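Local atomic coordinates of 6-carboxyhexanoate--coa ligase (Bacillus subtilis, PDB entry 5FLG), a protein that belongs to the 6-carboxyhexanoate--CoA ligase (pimeloyl-CoA synthase) family and binds phosphoaminophosphonic acid-adenylate ester, magnesium and pimelic acid. Residues S10-A15 with R146-D151. Numbering follows the deposited sequence.
Sequences SVRMRA and RVSRMD. With ANP (phosphoaminophosphonic acid-adenylate ester), chain D.
With chi1 of Ser10 at 177° and of Ser148 at -171°, each OG stands anti to its own backbone N, and the two hydroxyls approach to 4.0 Å without bonding directly. A water joins the segments instead, 2.8 Å from Ser10 OG and accepting the backbone N-H of Arg149. Arg12 meets Ser148 by its aliphatic part: Arg12 CD lies 3.3 Å from Ser148 OG, while Arg12 NH2 carries weak polar contacts to Gln65 and Glu67. The extended Arg149 chain runs past Ser10, Arg149 CG 3.8 Å from Ser10 OG; the Arg149 guanidinium forms salt bridges with Glu71 and Glu67. Strand 8-17, the middle of an antiparallel three-stranded sheet, is thus packed against a loop that forms one wall of the nucleotide pocket. In that loop Val147 pairs through its backbone with the adenine of the bound phosphoaminophosphonic acid-adenylate ester: Val147 N donates to ligand N1 and Val147 O accepts from ligand N6, both at 2.8 Å. Bent at chi2, Arg146 lays one guanidinium face over adenine N7 while NH1 and NH2 bond oxygens O2B and O1B on the beta phosphorus; Glu32 pairs with the same NH2.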
loop_
_atom_site.group_PDB
_atom_site.type_symbol
_atom_site.label_atom_id
_atom_site.label_comp_id
_atom_site.label_asym_id
_atom_site.label_seq_id
_atom_site.Cartn_x
_atom_site.Cartn_y
_atom_site.Cartn_z
ATOM N N SER A 10 5.122 -8.587 7.533
ATOM C CA SER A 10 5.933 -7.517 6.993
ATOM C C SER A 10 5.045 -6.307 6.691
ATOM O O SER A 10 4.065 -6.426 5.965
ATOM C CB SER A 10 6.602 -7.976 5.678
ATOM O OG SER A 10 7.346 -6.909 5.107
ATOM N N VAL A 11 5.395 -5.149 7.211
ATOM C CA VAL A 11 4.603 -3.930 6.948
ATOM C C VAL A 11 5.537 -2.894 6.394
ATOM O O VAL A 11 6.543 -2.554 7.036
ATOM C CB VAL A 11 3.919 -3.356 8.211
ATOM C CG1 VAL A 11 2.912 -2.288 7.810
ATOM C CG2 VAL A 11 3.189 -4.433 8.990
ATOM N N ARG A 12 5.264 -2.463 5.162
ATOM C CA ARG A 12 6.154 -1.571 4.445
ATOM C C ARG A 12 5.427 -0.327 3.979
ATOM O O ARG A 12 4.214 -0.360 3.724
ATOM C CB ARG A 12 6.742 -2.276 3.205
ATOM C CG ARG A 12 7.741 -3.364 3.562
ATOM C CD ARG A 12 8.323 -4.001 2.301
ATOM N NE ARG A 12 7.307 -4.754 1.573
ATOM C CZ ARG A 12 7.425 -5.143 0.306
ATOM N NH1 ARG A 12 8.410 -4.677 -0.444
ATOM N NH2 ARG A 12 6.535 -5.964 -0.219
ATOM N N MET A 13 6.193 0.749 3.846
ATOM C CA MET A 13 5.664 2.034 3.465
ATOM C C MET A 13 6.686 2.716 2.579
ATOM O O MET A 13 7.855 2.764 2.903
ATOM C CB MET A 13 5.395 2.923 4.702
ATOM C CG MET A 13 4.907 4.342 4.374
ATOM S SD MET A 13 6.213 5.593 4.153
ATOM C CE MET A 13 6.930 5.671 5.774
ATOM N N ARG A 14 6.192 3.455 1.601
ATOM C CA ARG A 14 7.003 4.444 0.984
ATOM C C ARG A 14 6.178 5.658 0.593
ATOM O O ARG A 14 4.963 5.572 0.358
ATOM C CB ARG A 14 7.671 3.830 -0.243
ATOM C CG ARG A 14 6.678 3.334 -1.251
ATOM C CD ARG A 14 7.403 2.429 -2.236
ATOM N NE ARG A 14 6.608 2.111 -3.414
ATOM C CZ ARG A 14 6.575 0.906 -3.979
ATOM N NH1 ARG A 14 7.222 -0.125 -3.431
ATOM N NH2 ARG A 14 5.848 0.721 -5.072
ATOM N N ALA A 15 6.865 6.782 0.478
ATOM C CA ALA A 15 6.184 8.031 0.231
ATOM C C ALA A 15 7.057 8.905 -0.636
ATOM O O ALA A 15 8.279 8.924 -0.487
ATOM C CB ALA A 15 5.853 8.744 1.549
ATOM N N ARG A 146 16.411 -2.630 -1.246
ATOM C CA ARG A 146 15.707 -2.178 -0.048
ATOM C C ARG A 146 15.630 -3.320 0.952
ATOM O O ARG A 146 14.948 -4.283 0.743
ATOM C CB ARG A 146 14.312 -1.672 -0.377
ATOM C CG ARG A 146 13.659 -0.914 0.793
ATOM C CD ARG A 146 14.147 0.535 0.958
ATOM N NE ARG A 146 13.630 1.092 2.223
ATOM C CZ ARG A 146 13.779 2.340 2.674
ATOM N NH1 ARG A 146 14.447 3.248 1.983
ATOM N NH2 ARG A 146 13.320 2.645 3.898
ATOM N N VAL A 147 16.396 -3.219 2.018
ATOM C CA VAL A 147 16.397 -4.227 3.052
ATOM C C VAL A 147 15.071 -4.186 3.798
ATOM O O VAL A 147 14.561 -3.113 4.133
ATOM C CB VAL A 147 17.551 -3.976 4.029
ATOM C CG1 VAL A 147 17.574 -5.044 5.110
ATOM C CG2 VAL A 147 18.877 -3.953 3.258
ATOM N N SER A 148 14.466 -5.350 3.946
ATOM C CA SER A 148 13.150 -5.430 4.479
ATOM C C SER A 148 13.053 -6.562 5.522
ATOM O O SER A 148 13.967 -7.376 5.653
ATOM C CB SER A 148 12.202 -5.652 3.320
ATOM O OG SER A 148 10.867 -5.547 3.733
ATOM N N ARG A 149 11.930 -6.618 6.235
ATOM C CA ARG A 149 11.595 -7.742 7.105
ATOM C C ARG A 149 12.565 -7.855 8.238
ATOM O O ARG A 149 13.032 -8.961 8.571
ATOM C CB ARG A 149 11.587 -9.039 6.324
ATOM C CG ARG A 149 10.441 -9.089 5.349
ATOM C CD ARG A 149 10.481 -10.364 4.555
ATOM N NE ARG A 149 9.313 -10.446 3.687
ATOM C CZ ARG A 149 8.789 -11.588 3.274
ATOM N NH1 ARG A 149 9.394 -12.747 3.570
ATOM N NH2 ARG A 149 7.679 -11.566 2.556
ATOM N N MET A 150 12.940 -6.703 8.785
ATOM C CA MET A 150 13.687 -6.675 10.030
ATOM C C MET A 150 13.017 -5.694 10.984
ATOM O O MET A 150 12.345 -4.764 10.542
ATOM C CB MET A 150 15.123 -6.287 9.804
ATOM C CG MET A 150 15.348 -4.819 9.436
ATOM S SD MET A 150 14.947 -4.479 7.722
ATOM C CE MET A 150 15.661 -2.865 7.485
ATOM N N ASP A 151 13.181 -5.907 12.280
ATOM C CA ASP A 151 12.579 -4.999 13.290
ATOM C C ASP A 151 13.153 -5.350 14.642
ATOM O O ASP A 151 13.917 -6.329 14.769
ATOM C CB ASP A 151 11.074 -5.209 13.320
ATOM C CG ASP A 151 10.282 -3.957 13.795
ATOM O OD1 ASP A 151 10.860 -3.081 14.467
ATOM O OD2 ASP A 151 9.106 -3.838 13.401
HETATM P PG ANP D . 13.114 7.873 6.621
HETATM O O1G ANP D . 11.646 8.185 6.715
HETATM O O2G ANP D . 13.971 9.104 6.741
HETATM O O3G ANP D . 13.607 6.776 7.508
HETATM P PB ANP D . 14.553 6.262 4.581
HETATM O O1B ANP D . 14.521 5.110 5.521
HETATM O O2B ANP D . 14.389 6.133 3.112
HETATM N N3B ANP D . 13.268 7.337 5.004
HETATM P PA ANP D . 16.896 7.004 6.077
HETATM O O1A ANP D . 17.443 8.303 6.452
HETATM O O2A ANP D . 16.328 6.038 7.078
HETATM O O3A ANP D . 15.887 7.143 4.831
HETATM O "O5'" ANP D . 18.148 6.255 5.304
HETATM C "C5'" ANP D . 19.093 7.001 4.591
HETATM C "C4'" ANP D . 19.352 6.333 3.237
HETATM O "O4'" ANP D . 19.750 4.975 3.462
HETATM C "C3'" ANP D . 18.101 6.289 2.373
HETATM O "O3'" ANP D . 18.023 7.415 1.508
HETATM C "C2'" ANP D . 18.313 5.048 1.555
HETATM O "O2'" ANP D . 19.212 5.353 0.487
HETATM C "C1'" ANP D . 19.017 4.158 2.540
HETATM N N9 ANP D . 18.022 3.304 3.197
HETATM C C8 ANP D . 17.106 3.655 4.169
HETATM N N7 ANP D . 16.421 2.562 4.577
HETATM C C5 ANP D . 16.875 1.510 3.829
HETATM C C6 ANP D . 16.575 0.075 3.692
HETATM N N6 ANP D . 15.620 -0.519 4.412
HETATM N N1 ANP D . 17.293 -0.659 2.813
HETATM C C2 ANP D . 18.235 -0.096 2.048
HETATM N N3 ANP D . 18.629 1.184 2.145
HETATM C C4 ANP D . 17.909 2.024 2.926
HETATM O O HOH W 1 9.274 -5.445 6.468
#